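Local structure of cycloalternan-forming enzyme (Listeria monocytogenes serovar 1/2a, 5F7U) at residues L228-G231 / K232-I235; D324-D328 / M329-L333. The protein is a multidomain carbohydrate-active enzyme of the glycosyl hydrolase 31 family, built around a TIM barrel and carrying several glycan pockets and magnesium sites. The protein carries 1 engineered substitution. One frame throughout, in Å; residues are numbered along the deposited sequence.

Contact 1. Residues L228-G231 / K232-I235; sequences LTDG and KNVI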
ATOM      1  N   LEU A 228      24.550 -14.285  17.882  1.00 13.96           N
ATOM      2  CA  LEU A 228      24.728 -13.965  19.298  1.00 14.46           C
ATOM      3  C   LEU A 228      24.475 -15.237  20.103  1.00 14.83           C
ATOM      4  O   LEU A 228      23.383 -15.782  20.063  1.00 14.91           O
ATOM      5  CB  LEU A 228      23.739 -12.848  19.673  1.00 14.27           C
ATOM      6  CG  LEU A 228      23.741 -12.369  21.114  1.00 15.09           C
ATOM      7  CD1 LEU A 228      25.075 -11.729  21.468  1.00 15.97           C
ATOM      8  CD2 LEU A 228      22.604 -11.369  21.301  1.00 15.05           C
ATOM      9  N   THR A 229      25.499 -15.738  20.802  1.00 15.59           N
ATOM     10  CA  THR A 229      25.454 -17.085  21.347  1.00 16.20           C
ATOM     11  C   THR A 229      26.223 -17.176  22.664  1.00 17.71           C
ATOM     12  O   THR A 229      27.147 -16.386  22.904  1.00 18.12           O
ATOM     13  CB  THR A 229      26.012 -18.132  20.328  1.00 16.29           C
ATOM     14  OG1 THR A 229      25.860 -19.450  20.856  1.00 16.86           O
ATOM     15  CG2 THR A 229      27.500 -17.921  20.030  1.00 16.71           C
ATOM     16  N   ASP A 230      25.821 -18.115  23.509  1.00 18.59           N
ATOM     17  CA  ASP A 230      26.638 -18.463  24.669  1.00 20.58           C
ATOM     18  C   ASP A 230      27.689 -19.520  24.307  1.00 21.67           C
ATOM     19  O   ASP A 230      28.521 -19.876  25.148  1.00 23.09           O
ATOM     20  CB  ASP A 230      25.771 -18.900  25.862  1.00 21.03           C
ATOM     21  CG  ASP A 230      25.116 -20.264  25.654  1.00 20.85           C
ATOM     22  OD1 ASP A 230      24.864 -20.665  24.498  1.00 20.45           O
ATOM     23  OD2 ASP A 230      24.850 -20.926  26.658  1.00 21.72           O
ATOM     24  N   GLY A 231      27.630 -20.009  23.062  1.00 21.94           N
ATOM     25  CA  GLY A 231      28.518 -21.061  22.550  1.00 24.16           C
ATOM     26  C   GLY A 231      28.119 -22.492  22.896  1.00 25.60           C
ATOM     27  O   GLY A 231      28.875 -23.440  22.607  1.00 27.46           O
ATOM     28  N   LYS A 232      26.949 -22.662  23.514  1.00 25.80           N
ATOM     29  CA  LYS A 232      26.551 -23.947  24.109  1.00 27.08           C
ATOM     30  C   LYS A 232      25.064 -24.301  24.004  1.00 26.60           C
ATOM     31  O   LYS A 232      24.709 -25.425  23.653  1.00 27.45           O
ATOM     32  CB  LYS A 232      26.944 -23.986  25.594  1.00 28.84           C
ATOM     33  CG  LYS A 232      28.433 -24.133  25.867  1.00 30.99           C
ATOM     34  CD  LYS A 232      28.741 -24.342  27.343  1.00 33.30           C
ATOM     35  CE  LYS A 232      28.680 -23.033  28.125  1.00 34.00           C
ATOM     36  NZ  LYS A 232      29.365 -23.179  29.435  1.00 36.69           N
ATOM     37  N   ASN A 233      24.207 -23.350  24.353  1.00 25.53           N
ATOM     38  CA  ASN A 233      22.782 -23.599  24.588  1.00 25.18           C
ATOM     39  C   ASN A 233      21.865 -22.781  23.680  1.00 23.59           C
ATOM     40  O   ASN A 233      20.803 -23.252  23.290  1.00 23.43           O
ATOM     41  CB  ASN A 233      22.425 -23.275  26.045  1.00 26.09           C
ATOM     42  CG  ASN A 233      23.126 -24.183  27.038  1.00 27.82           C
ATOM     43  OD1 ASN A 233      22.704 -25.325  27.259  1.00 28.88           O
ATOM     44  ND2 ASN A 233      24.182 -23.671  27.673  1.00 28.16           N
ATOM     45  N   VAL A 234      22.268 -21.547  23.385  1.00 22.38           N
ATOM     46  CA  VAL A 234      21.391 -20.590  22.703  1.00 21.37           C
ATOM     47  C   VAL A 234      22.064 -19.826  21.573  1.00 20.35           C
ATOM     48  O   VAL A 234      23.267 -19.540  21.649  1.00 20.58           O
ATOM     49  CB  VAL A 234      20.752 -19.548  23.676  1.00 21.71           C
ATOM     50  CG1 VAL A 234      19.802 -20.225  24.652  1.00 23.01           C
ATOM     51  CG2 VAL A 234      21.814 -18.745  24.434  1.00 22.22           C
ATOM     52  N   ILE A 235      21.276 -19.532  20.527  1.00 19.53           N
ATOM     53  CA  ILE A 235      21.562 -18.471  19.536  1.00 18.51           C
ATOM     54  C   ILE A 235      20.370 -17.513  19.628  1.00 17.56           C
ATOM     55  O   ILE A 235      19.235 -17.902  19.320  1.00 17.63           O
ATOM     56  CB  ILE A 235      21.770 -19.015  18.099  1.00 19.01           C
ATOM     57  CG1 ILE A 235      23.055 -19.878  18.059  1.00 20.27           C
ATOM     58  CG2 ILE A 235      21.796 -17.856  17.096  1.00 18.77           C
ATOM     59  CD1 ILE A 235      23.179 -20.805  16.864  1.00 21.20           C
TER

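Contact 2. Residues D324-D328 / M329-L333; sequences DNDGD and MTNML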
ATOM      1  N   ASP A 324      15.927 -11.264  15.769  1.00 14.20           N
ATOM      2  CA  ASP A 324      15.784 -12.024  17.016  1.00 15.42           C
ATOM      3  C   ASP A 324      15.564 -13.513  16.752  1.00 15.70           C
ATOM      4  O   ASP A 324      15.168 -13.923  15.658  1.00 15.40           O
ATOM      5  CB  ASP A 324      14.617 -11.469  17.858  1.00 16.02           C
ATOM      6  CG  ASP A 324      14.863 -10.029  18.340  1.00 16.71           C
ATOM      7  OD1 ASP A 324      15.992  -9.489  18.221  1.00 17.19           O
ATOM      8  OD2 ASP A 324      13.911  -9.437  18.868  1.00 17.38           O
ATOM      9  N   ASN A 325      15.862 -14.319  17.761  1.00 16.25           N
ATOM     10  CA  ASN A 325      15.601 -15.748  17.725  1.00 16.79           C
ATOM     11  C   ASN A 325      15.165 -16.185  19.122  1.00 17.65           C
ATOM     12  O   ASN A 325      15.427 -15.472  20.084  1.00 18.51           O
ATOM     13  CB  ASN A 325      16.869 -16.489  17.326  1.00 16.94           C
ATOM     14  CG  ASN A 325      16.606 -17.939  16.956  1.00 17.19           C
ATOM     15  OD1 ASN A 325      15.668 -18.236  16.209  1.00 16.95           O
ATOM     16  ND2 ASN A 325      17.419 -18.847  17.490  1.00 17.39           N
ATOM     17  N   ASP A 326      14.499 -17.332  19.234  1.00 17.86           N
ATOM     18  CA  ASP A 326      14.022 -17.807  20.531  1.00 18.87           C
ATOM     19  C   ASP A 326      15.077 -18.599  21.303  1.00 19.63           C
ATOM     20  O   ASP A 326      14.778 -19.165  22.343  1.00 20.94           O
ATOM     21  CB  ASP A 326      12.754 -18.645  20.345  1.00 19.28           C
ATOM     22  CG  ASP A 326      12.983 -19.890  19.494  1.00 20.04           C
ATOM     23  OD1 ASP A 326      14.047 -20.039  18.848  1.00 20.27           O
ATOM     24  OD2 ASP A 326      12.079 -20.737  19.453  1.00 21.15           O
ATOM     25  N   GLY A 327      16.300 -18.646  20.780  1.00 19.44           N
ATOM     26  CA  GLY A 327      17.379 -19.412  21.408  1.00 19.90           C
ATOM     27  C   GLY A 327      17.693 -20.723  20.706  1.00 20.08           C
ATOM     28  O   GLY A 327      18.781 -21.267  20.880  1.00 20.42           O
ATOM     29  N   ASP A 328      16.733 -21.247  19.954  1.00 20.06           N
ATOM     30  CA  ASP A 328      16.899 -22.523  19.244  1.00 20.92           C
ATOM     31  C   ASP A 328      18.086 -22.454  18.259  1.00 20.68           C
ATOM     32  O   ASP A 328      18.057 -21.683  17.290  1.00 19.81           O
ATOM     33  CB  ASP A 328      15.596 -22.872  18.506  1.00 21.41           C
ATOM     34  CG  ASP A 328      15.630 -24.252  17.851  1.00 23.20           C
ATOM     35  OD1 ASP A 328      16.710 -24.856  17.684  1.00 23.48           O
ATOM     36  OD2 ASP A 328      14.531 -24.727  17.498  1.00 24.50           O
ATOM     37  N   MET A 329      19.111 -23.269  18.533  1.00 21.44           N
ATOM     38  CA  MET A 329      20.363 -23.237  17.775  1.00 22.16           C
ATOM     39  C   MET A 329      20.217 -23.849  16.394  1.00 22.04           C
ATOM     40  O   MET A 329      21.138 -23.756  15.596  1.00 22.31           O
ATOM     41  CB  MET A 329      21.478 -23.958  18.530  1.00 23.64           C
ATOM     42  CG  MET A 329      21.800 -23.302  19.861  1.00 25.09           C
ATOM     43  SD  MET A 329      23.097 -24.152  20.760  1.00 27.78           S
ATOM     44  CE  MET A 329      24.483 -23.678  19.735  1.00 27.75           C
ATOM     45  N   THR A 330      19.063 -24.457  16.120  1.00 21.74           N
ATOM     46  CA  THR A 330      18.809 -25.095  14.814  1.00 21.90           C
ATOM     47  C   THR A 330      18.042 -24.190  13.836  1.00 21.24           C
ATOM     48  O   THR A 330      17.803 -24.588  12.691  1.00 21.05           O
ATOM     49  CB  THR A 330      18.086 -26.462  14.965  1.00 22.54           C
ATOM     50  OG1 THR A 330      16.738 -26.250  15.411  1.00 22.66           O
ATOM     51  CG2 THR A 330      18.817 -27.348  15.954  1.00 23.39           C
ATOM     52  N   ASN A 331      17.664 -22.979  14.271  1.00 20.58           N
ATOM     53  CA  ASN A 331      16.961 -22.023  13.392  1.00 19.69           C
ATOM     54  C   ASN A 331      17.963 -21.235  12.541  1.00 19.11           C
ATOM     55  O   ASN A 331      18.610 -20.321  13.068  1.00 18.80           O
ATOM     56  CB  ASN A 331      16.147 -21.000  14.219  1.00 20.00           C
ATOM     57  CG  ASN A 331      14.878 -21.577  14.833  1.00 21.11           C
ATOM     58  OD1 ASN A 331      14.408 -22.647  14.439  1.00 21.90           O
ATOM     59  ND2 ASN A 331      14.304 -20.845  15.812  1.00 20.82           N
ATOM     60  N   MET A 332      18.132 -21.603  11.264  1.00 18.11           N
ATOM     61  CA  MET A 332      19.039 -20.859  10.378  1.00 17.47           C
ATOM     62  C   MET A 332      18.561 -19.425  10.107  1.00 16.43           C
ATOM     63  O   MET A 332      17.363 -19.160  10.074  1.00 16.17           O
ATOM     64  CB  MET A 332      19.174 -21.574   9.026  1.00 17.93           C
ATOM     65  CG  MET A 332      19.959 -22.869   9.093  1.00 19.16           C
ATOM     66  SD  MET A 332      20.357 -23.444   7.425  1.00 20.53           S
ATOM     67  CE  MET A 332      18.747 -23.998   6.899  1.00 19.79           C
ATOM     68  N   LEU A 333      19.508 -18.514   9.885  1.00 15.70           N
ATOM     69  CA  LEU A 333      19.189 -17.220   9.293  1.00 14.90           C
ATOM     70  C   LEU A 333      18.908 -17.452   7.813  1.00 14.87           C
ATOM     71  O   LEU A 333      19.659 -18.145   7.150  1.00 14.84           O
ATOM     72  CB  LEU A 333      20.370 -16.248   9.481  1.00 14.96           C
ATOM     73  CG  LEU A 333      20.308 -14.931   8.685  1.00 14.54           C
ATOM     74  CD1 LEU A 333      19.159 -14.041   9.182  1.00 14.26           C
ATOM     75  CD2 LEU A 333      21.624 -14.177   8.783  1.00 14.55           C
TER
HETATM   76  O   HOH W   1      12.280 -22.816  17.489  1.00 36.74           O

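Contact 1. Residues L228-G231 / K232-I235
The carboxylate of Asp-230 has a backbone N-H on each of its two faces: Val-234 N approaches OD1 from one side of the plane, 40° out of it, and Lys-232 N from the other, much more steeply. Between them, on the syn lone pair of OD1, lies Asn-233 N, the shortest of the three bonds at 2.8 Å from N to OD1. The second oxygen, OD2, also uses its syn lone pair, taking Asn-233 ND2 at 3.0 Å. That bond runs practically within the plane of the Asn-233 amide, although this plane is turned 44° from the carboxylate. Asp-230 reaches these donors because its CG sits between the backbone N and the carbonyl carbon (chi1 71°), which directs the group into the bend of the chain.

The residues form the tip of a beta hairpin of the galactose mutarotase-like N-terminal domain, joining strands 214-229 and 235-243. Thr-229 and Ile-235, a non-hydrogen-bonded antiparallel pair, close the loop as its last bridge, their side chains on the same face of the sheet. Toward the bend, Thr-229 OG1 donates to Val-234 O at 2.7 Å and accepts from Gly-231 N at 2.9 Å; the second bond makes an ST turn, and the two together fix the rotation of the hydroxyl. Val-234 O also receives a weak bond from Asp-230 N. Gly-231, with its positive phi, carries the chain round the bend.

Asp-230 is buried, with Tyr-114 against it, so four N-H donors converging on its two oxygens probably stabilise the charged form. Lys-232 NZ, 5.8 Å from OD2, adds at most a longer-range attraction. The chemistry is that of a turn organised round one carboxylate, in which three successive backbone amides share a single acceptor oxygen.

Contact 2. Residues D324-D328 / M329-L333
An Asx turn followed directly by a type I beta turn carries the chain out of strand 318-327 toward strand 333-338, and Asn-331 reaches back across both to Asn-325. In the Asx turn Asp-326 OD1 accepts from Asp-328 N at 3.1 Å, the donor standing well above the carboxylate plane. The type I turn runs from Asp-328 to Asn-331, but its defining backbone bond, Asn-331 N to Asp-328 O, is weak at 3.3 Å.

Side chains supply stronger support. Thr-330 offers both its backbone N and its hydroxyl to Asp-328 OD1, the OG1 to OD1 distance being 2.7 Å; both donors come from the same face of the carboxylate, the hydroxyl on the syn side. With CG of Asp-328 opposite its own backbone N (chi1 -174°), the carboxylate is swung toward Thr-330.

The amides of Asn-325 and Asn-331 stand 76° apart. Asn-331 ND2 nevertheless meets Asn-325 OD1 at 3.0 Å, in the carbonyl plane and on a lone pair, with the N-H...O angle at 166°. The other end of the Asn-325 amide is also held: ND2 donates to Asp-328 O at 2.9 Å, coming from above that carbonyl plane, and to Ile-235 O on the adjacent strand. Asn-325, which is buried, therefore links its own backbone to the turn and to strand 235-243 at once.

One water bridges three side chains of the loop: it donates to Asp-326 OD2 at 2.9 Å and to Asp-328 OD2, and accepts from Asn-331 ND2 at 3.3 Å.

In the fold
Contacts 1 and 2 lie about 10 Å apart between centres, at the ends of adjacent antiparallel strands, 235-243 and 318-327. Neither is hydrophobic core; both are partly buried polar turns. They touch directly: Ile-235 N probably donates a hydrogen bond to Gly-327 O, and Met-329 SD packs against the backbone of Lys-232 and Asn-233. Contact 1 reverses the chain between two paired strands and concentrates its donors on one buried carboxylate. Contact 2 joins strands 318-327 and 333-338, which do not pair with each other, and spreads its bonds over several amides, two carboxylates and a water.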